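Local coordinates for uncharacterized protein MJ0690 (Methanocaldococcus jannaschii, PDB 3K32), which is of unknown function but is a predicted subunit of tRNA methyltransferase, with a HUP-type alpha/beta fold that suggests nucleotide binding, at residues L65-K68 against I69-K72; H91-V94 against L95-A99; Q124-E127 against M128-N131. All coordinates share one frame; numbering follows the deposited sequence.

Contact 1. Residues L65-K68 against I69-K72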
loop_
_atom_site.group_PDB
_atom_site.type_symbol
_atom_site.label_atom_id
_atom_site.label_comp_id
_atom_site.label_asym_id
_atom_site.label_seq_id
_atom_site.Cartn_x
_atom_site.Cartn_y
_atom_site.Cartn_z
ATOM N N LEU B 65 12.478 -4.146 -24.372
ATOM C CA LEU B 65 12.940 -5.454 -23.904
ATOM C C LEU B 65 12.811 -6.495 -25.010
ATOM O O LEU B 65 12.139 -6.258 -26.012
ATOM C CB LEU B 65 12.161 -5.881 -22.657
ATOM C CG LEU B 65 12.842 -5.505 -21.325
ATOM C CD1 LEU B 65 13.681 -4.244 -21.423
ATOM C CD2 LEU B 65 11.846 -5.403 -20.195
ATOM N N ASP B 66 13.461 -7.638 -24.829
ATOM C CA ASP B 66 13.434 -8.707 -25.826
ATOM C C ASP B 66 12.003 -9.223 -26.067
ATOM O O ASP B 66 11.261 -9.525 -25.123
ATOM C CB ASP B 66 14.368 -9.850 -25.409
ATOM C CG ASP B 66 14.606 -10.863 -26.530
ATOM O OD1 ASP B 66 13.628 -11.384 -27.129
ATOM O OD2 ASP B 66 15.794 -11.155 -26.802
ATOM N N ARG B 67 11.635 -9.319 -27.345
ATOM C CA ARG B 67 10.298 -9.734 -27.760
ATOM C C ARG B 67 9.938 -11.166 -27.334
ATOM O O ARG B 67 8.778 -11.559 -27.361
ATOM C CB ARG B 67 10.177 -9.600 -29.275
ATOM C CG ARG B 67 8.919 -10.211 -29.860
ATOM C CD ARG B 67 8.991 -10.358 -31.372
ATOM N NE ARG B 67 7.736 -10.901 -31.874
ATOM C CZ ARG B 67 6.904 -10.267 -32.696
ATOM N NH1 ARG B 67 7.198 -9.057 -33.150
ATOM N NH2 ARG B 67 5.775 -10.857 -33.069
ATOM N N LYS B 68 10.938 -11.938 -26.932
ATOM C CA LYS B 68 10.721 -13.325 -26.544
ATOM C C LYS B 68 9.941 -13.409 -25.237
ATOM O O LYS B 68 9.290 -14.426 -24.951
ATOM C CB LYS B 68 12.063 -14.039 -26.386
ATOM C CG LYS B 68 12.939 -13.441 -25.288
ATOM C CD LYS B 68 13.423 -14.498 -24.303
ATOM C CE LYS B 68 14.933 -14.431 -24.113
ATOM N NZ LYS B 68 15.672 -14.673 -25.392
ATOM N N ILE B 69 10.024 -12.347 -24.436
ATOM C CA ILE B 69 9.297 -12.312 -23.181
ATOM C C ILE B 69 7.808 -12.394 -23.464
ATOM O O ILE B 69 7.098 -13.173 -22.825
ATOM C CB ILE B 69 9.612 -11.046 -22.362
ATOM C CG1 ILE B 69 11.077 -11.050 -21.922
ATOM C CG2 ILE B 69 8.717 -10.986 -21.138
ATOM C CD1 ILE B 69 11.602 -9.704 -21.638
ATOM N N VAL B 70 7.338 -11.614 -24.439
ATOM C CA VAL B 70 5.918 -11.650 -24.804
ATOM C C VAL B 70 5.560 -12.856 -25.657
ATOM O O VAL B 70 4.442 -13.368 -25.570
ATOM C CB VAL B 70 5.428 -10.342 -25.487
ATOM C CG1 VAL B 70 5.163 -9.277 -24.434
ATOM C CG2 VAL B 70 6.426 -9.847 -26.570
ATOM N N GLU B 71 6.507 -13.328 -26.462
ATOM C CA GLU B 71 6.282 -14.544 -27.240
ATOM C C GLU B 71 5.869 -15.667 -26.298
ATOM O O GLU B 71 4.936 -16.428 -26.576
ATOM C CB GLU B 71 7.526 -14.924 -28.047
ATOM C CG GLU B 71 7.802 -13.995 -29.223
ATOM C CD GLU B 71 6.725 -14.064 -30.304
ATOM O OE1 GLU B 71 5.913 -15.019 -30.283
ATOM O OE2 GLU B 71 6.695 -13.172 -31.185
ATOM N N LYS B 72 6.546 -15.740 -25.160
ATOM C CA LYS B 72 6.257 -16.769 -24.171
ATOM C C LYS B 72 4.934 -16.491 -23.433
ATOM O O LYS B 72 4.178 -17.422 -23.114
ATOM C CB LYS B 72 7.423 -16.916 -23.192
ATOM C CG LYS B 72 7.125 -17.858 -22.070
ATOM C CD LYS B 72 8.375 -18.259 -21.331
ATOM C CE LYS B 72 8.090 -19.450 -20.421
ATOM N NZ LYS B 72 7.465 -20.594 -21.156
#
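Leu65 and Ile69 touch where strand 59-64, an outer strand of the parallel sheet in this HUP-type alpha/beta fold, gives way to helix 68-80, so the contact is the turn that starts the helix. Leu65 CB packs against Ile69 CD1 at 4.0 Å, and both side chains also touch Phe40 and the neighbouring helix 84-98. Asp66 comes next, just ahead of the helix. Its OD1 accepts from Lys68 N at 2.8 Å in a capping bond whose exact geometry is doubtful, because OD1 is crowded by another atom in the model. The carbonyl of Asp66 also serves the turn, with Ile69 N reaching Asp66 O at 3.2 Å. Arg67 carries the main side-chain contact, an i to i+4 salt bridge with Glu71. Its CG lies anti to the backbone N (chi1 170°) and the chain runs extended to NE, which delivers the guanidinium to the Glu71 carboxylate. The bond from Arg67 NE to Glu71 OE2 is short, 2.6 Å, and uses the anti lone pair of OE2. A second, weak bond joins Arg67 NH2 to the same Glu71 OE2 at 3.1 Å. OE2 lies at the guanidinium edge, in its plane, and the planes of the two flat groups are nearly coplanar, 17° apart. Each also has an outside partner on helix 169-180: Glu71 OE1 pairs with Arg180, and Arg67 NH2 with Glu179. These charges extend the bridge into a short network that ties the start of this helix to helix 169-180. In the backbone, Glu71 N gives to Arg67 O at 3.0 Å. Last in the segment, Lys68 continues the pattern, its carbonyl O accepting from Lys72 N at 3.0 Å.

Contact 2. Residues H91-V94 against L95-A99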
loop_
_atom_site.group_PDB
_atom_site.type_symbol
_atom_site.label_atom_id
_atom_site.label_comp_id
_atom_site.label_asym_id
_atom_site.label_seq_id
_atom_site.Cartn_x
_atom_site.Cartn_y
_atom_site.Cartn_z
ATOM N N HIS B 91 5.598 -9.557 -15.863
ATOM C CA HIS B 91 5.892 -8.517 -14.869
ATOM C C HIS B 91 7.085 -8.883 -13.966
ATOM O O HIS B 91 7.965 -8.055 -13.707
ATOM C CB HIS B 91 4.641 -8.199 -14.039
ATOM C CG HIS B 91 4.801 -7.011 -13.146
ATOM N ND1 HIS B 91 4.711 -5.714 -13.609
ATOM C CD2 HIS B 91 5.058 -6.917 -11.824
ATOM C CE1 HIS B 91 4.893 -4.877 -12.607
ATOM N NE2 HIS B 91 5.111 -5.580 -11.509
ATOM N N LYS B 92 7.107 -10.131 -13.500
ATOM C CA LYS B 92 8.251 -10.653 -12.770
ATOM C C LYS B 92 9.542 -10.541 -13.577
ATOM O O LYS B 92 10.596 -10.201 -13.047
ATOM C CB LYS B 92 8.021 -12.110 -12.400
ATOM C CG LYS B 92 7.058 -12.306 -11.255
ATOM C CD LYS B 92 6.994 -13.774 -10.875
ATOM C CE LYS B 92 6.076 -13.997 -9.691
ATOM N NZ LYS B 92 5.707 -15.433 -9.559
ATOM N N THR B 93 9.454 -10.826 -14.865
ATOM C CA THR B 93 10.626 -10.831 -15.702
ATOM C C THR B 93 11.083 -9.401 -15.911
ATOM O O THR B 93 12.279 -9.087 -15.855
ATOM C CB THR B 93 10.315 -11.502 -17.044
ATOM O OG1 THR B 93 9.860 -12.840 -16.803
ATOM C CG2 THR B 93 11.544 -11.524 -17.935
ATOM N N VAL B 94 10.123 -8.521 -16.135
ATOM C CA VAL B 94 10.447 -7.109 -16.186
ATOM C C VAL B 94 11.147 -6.629 -14.893
ATOM O O VAL B 94 12.208 -6.009 -14.943
ATOM C CB VAL B 94 9.210 -6.275 -16.527
ATOM C CG1 VAL B 94 9.477 -4.799 -16.283
ATOM C CG2 VAL B 94 8.789 -6.548 -17.986
ATOM N N LEU B 95 10.589 -6.943 -13.732
ATOM C CA LEU B 95 11.240 -6.531 -12.484
ATOM C C LEU B 95 12.704 -7.003 -12.316
ATOM O O LEU B 95 13.573 -6.206 -11.940
ATOM C CB LEU B 95 10.370 -6.874 -11.269
ATOM C CG LEU B 95 9.128 -5.971 -11.120
ATOM C CD1 LEU B 95 8.168 -6.468 -10.040
ATOM C CD2 LEU B 95 9.521 -4.550 -10.825
ATOM N N GLU B 96 12.985 -8.274 -12.610
ATOM C CA GLU B 96 14.359 -8.803 -12.513
ATOM C C GLU B 96 15.326 -8.012 -13.375
ATOM O O GLU B 96 16.429 -7.677 -12.939
ATOM C CB GLU B 96 14.456 -10.264 -12.959
ATOM C CG GLU B 96 13.741 -11.249 -12.093
ATOM C CD GLU B 96 14.385 -11.424 -10.739
ATOM O OE1 GLU B 96 15.625 -11.541 -10.669
ATOM O OE2 GLU B 96 13.639 -11.456 -9.741
ATOM N N ILE B 97 14.915 -7.751 -14.613
ATOM C CA ILE B 97 15.736 -7.001 -15.553
ATOM C C ILE B 97 15.940 -5.565 -15.085
ATOM O O ILE B 97 17.058 -5.071 -15.050
ATOM C CB ILE B 97 15.110 -6.992 -16.966
ATOM C CG1 ILE B 97 15.031 -8.419 -17.533
ATOM C CG2 ILE B 97 15.906 -6.090 -17.894
ATOM C CD1 ILE B 97 14.363 -8.503 -18.900
ATOM N N LEU B 98 14.853 -4.901 -14.729
ATOM C CA LEU B 98 14.927 -3.506 -14.322
ATOM C C LEU B 98 15.678 -3.340 -13.010
ATOM O O LEU B 98 16.318 -2.320 -12.779
ATOM C CB LEU B 98 13.524 -2.898 -14.236
ATOM C CG LEU B 98 12.927 -2.452 -15.579
ATOM C CD1 LEU B 98 13.826 -1.448 -16.224
ATOM C CD2 LEU B 98 12.770 -3.623 -16.525
ATOM N N ALA B 99 15.627 -4.360 -12.165
ATOM C CA ALA B 99 16.329 -4.319 -10.879
ATOM C C ALA B 99 17.859 -4.312 -10.986
ATOM O O ALA B 99 18.544 -4.113 -9.998
ATOM C CB ALA B 99 15.861 -5.453 -9.976
#
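His91 and Leu95 lie one turn apart on helix 84-98, an alpha-helix that packs against the parallel sheet of the HUP-type fold. A chi1 of -171° sets the His91 ring on the side of its own carbonyl carbon and brings the imidazole beside Leu95. Leu95 CD1 lies 3.5 Å from His91 NE2, also near His91 CD2, and approaches the ring obliquely. The ring's rotation is fixed by polar partners at both nitrogens: ND1 bonds to Tyr169 OH and NE2 to Asp107 OD2. Leu95 and His91 also share the cover of Leu12 on strand 8-12 and of Tyr134 on strand 133-135, which places this face of the helix against the sheet. Three residues after His91, Val94 runs side by side with Leu98, the two side chains pointing the same way. With chi1 at 168°, Val94 places CG1 opposite its amide nitrogen, and this branch meets Leu98 CD2 at 3.5 Å. Thr93 CG2 lies 4.2 Å from Ile97 CD1, while Thr93 OG1 bonds back to Tyr89 O. Regular i to i+4 bonds underlie all three pairs, and in one of them Leu98 N meets Val94 O at 2.9 Å.

Contact 3. Residues Q124-E127 against M128-N131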
loop_
_atom_site.group_PDB
_atom_site.type_symbol
_atom_site.label_atom_id
_atom_site.label_comp_id
_atom_site.label_asym_id
_atom_site.label_seq_id
_atom_site.Cartn_x
_atom_site.Cartn_y
_atom_site.Cartn_z
ATOM N N GLN B 124 10.997 -10.212 -0.846
ATOM C CA GLN B 124 12.177 -10.165 0.003
ATOM C C GLN B 124 13.371 -10.650 -0.774
ATOM O O GLN B 124 14.462 -10.105 -0.645
ATOM C CB GLN B 124 11.990 -10.969 1.289
ATOM C CG GLN B 124 11.068 -10.299 2.297
ATOM C CD GLN B 124 11.537 -8.896 2.707
ATOM O OE1 GLN B 124 10.805 -8.155 3.370
ATOM N NE2 GLN B 124 12.762 -8.534 2.319
ATOM N N SER B 125 13.136 -11.664 -1.604
ATOM C CA SER B 125 14.167 -12.249 -2.447
ATOM C C SER B 125 14.685 -11.217 -3.440
ATOM O O SER B 125 15.893 -11.004 -3.554
ATOM C CB SER B 125 13.619 -13.465 -3.201
ATOM O OG SER B 125 14.604 -14.048 -4.039
ATOM N N LEU B 126 13.755 -10.586 -4.152
ATOM C CA LEU B 126 14.071 -9.557 -5.133
ATOM C C LEU B 126 14.910 -8.428 -4.531
ATOM O O LEU B 126 15.903 -7.998 -5.116
ATOM C CB LEU B 126 12.771 -9.004 -5.732
ATOM C CG LEU B 126 12.818 -8.186 -7.023
ATOM C CD1 LEU B 126 13.177 -6.753 -6.731
ATOM C CD2 LEU B 126 13.797 -8.796 -8.021
ATOM N N GLU B 127 14.524 -7.956 -3.356
ATOM C CA GLU B 127 15.250 -6.862 -2.726
ATOM C C GLU B 127 16.641 -7.261 -2.228
ATOM O O GLU B 127 17.585 -6.476 -2.284
ATOM C CB GLU B 127 14.449 -6.287 -1.569
ATOM C CG GLU B 127 13.142 -5.682 -1.967
ATOM C CD GLU B 127 12.667 -4.719 -0.910
ATOM O OE1 GLU B 127 13.192 -4.812 0.214
ATOM O OE2 GLU B 127 11.798 -3.865 -1.188
HETATM N N MSE B 128 16.767 -8.480 -1.729
HETATM C CA MSE B 128 18.040 -8.913 -1.188
HETATM C C MSE B 128 19.030 -9.321 -2.276
HETATM O O MSE B 128 20.230 -9.090 -2.144
HETATM C CB MSE B 128 17.850 -10.050 -0.187
HETATM C CG MSE B 128 19.173 -10.669 0.252
HETATM SE SE MSE B 128 18.939 -12.153 1.472
HETATM C CE MSE B 128 17.886 -11.223 2.839
ATOM N N ARG B 129 18.522 -9.924 -3.346
ATOM C CA ARG B 129 19.373 -10.407 -4.422
ATOM C C ARG B 129 19.881 -9.252 -5.264
ATOM O O ARG B 129 20.996 -9.288 -5.787
ATOM C CB ARG B 129 18.619 -11.391 -5.313
ATOM C CG ARG B 129 18.434 -12.783 -4.707
ATOM C CD ARG B 129 17.766 -13.746 -5.694
ATOM N NE ARG B 129 16.429 -13.300 -6.074
ATOM C CZ ARG B 129 16.114 -12.796 -7.265
ATOM N NH1 ARG B 129 17.037 -12.680 -8.208
ATOM N NH2 ARG B 129 14.877 -12.405 -7.516
ATOM N N LYS B 130 19.059 -8.226 -5.400
ATOM C CA LYS B 130 19.386 -7.140 -6.309
ATOM C C LYS B 130 19.811 -5.907 -5.537
ATOM O O LYS B 130 20.201 -4.907 -6.125
ATOM C CB LYS B 130 18.179 -6.814 -7.186
ATOM C CG LYS B 130 17.653 -8.008 -7.950
ATOM C CD LYS B 130 18.525 -8.349 -9.127
ATOM C CE LYS B 130 17.826 -9.356 -10.053
ATOM N NZ LYS B 130 18.675 -9.759 -11.209
ATOM N N ASN B 131 19.753 -5.997 -4.215
ATOM C CA ASN B 131 20.045 -4.859 -3.359
ATOM C C ASN B 131 19.234 -3.659 -3.764
ATOM O O ASN B 131 19.773 -2.607 -4.081
ATOM C CB ASN B 131 21.512 -4.482 -3.410
ATOM C CG ASN B 131 21.827 -3.368 -2.468
ATOM O OD1 ASN B 131 21.144 -3.196 -1.477
ATOM N ND2 ASN B 131 22.838 -2.590 -2.780
#
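Leu126 CD2 packs against Arg129 and Lys130 of the next turn in helix 120-130, the helix of the beta-alpha-beta unit between strands 104-106 and 133-135. Arg129 crosses Leu126 at about a right angle, NH2 standing 3.8 Å from Leu126 CD2, and the aliphatic part of Lys130 adds its CG at 3.9 Å from the same Leu126 CD2. The arginine is steered there by Ser125. The serine hydroxyl points back past its own carbonyl carbon (chi1 180°), and Ser125 OG accepts from Arg129 NE at 2.8 Å, in a nearly straight bond at the edge of the guanidinium, close to its plane. A bend at chi3 of Arg129 (-62°) folds NE back over the serine and leaves NH2 to pair with Glu96 on helix 84-98. Lys130 NZ reaches Asp100 in a salt bridge of its own. Glu127 is occupied elsewhere: its OE2 accepts from Tyr134 N and forms a salt bridge with Arg111 of the second subunit, so this helix also borders the dimer interface. In the backbone, Arg129 N gives a bond to Ser125 O at 2.8 Å.

How the contacts relate
Three local contacts follow one another along the chain and meet in space through the middle one. Contacts 1 and 2 have centres about 12 Å apart and join by apolar packing of the loop residue Leu65 and of Ile69 on helix 68-80 against helix 84-98: Leu65 CD2 lies 3.9 Å from Val94 CG2, and Ile69 CD1 lies 4.1 Å from Ile97 CD1. Contact 3 is equally far from contact 2, about 12 Å between centres, but the join there is a salt bridge with some packing: Glu96 OE2 is 2.7 Å from Arg129 NH2, while Ala99 CB packs on Lys130 CG at 3.7 Å. Contacts 1 and 3 do not touch, their nearest atoms being about 12 Å apart; contact 2 touches both and so bridges them.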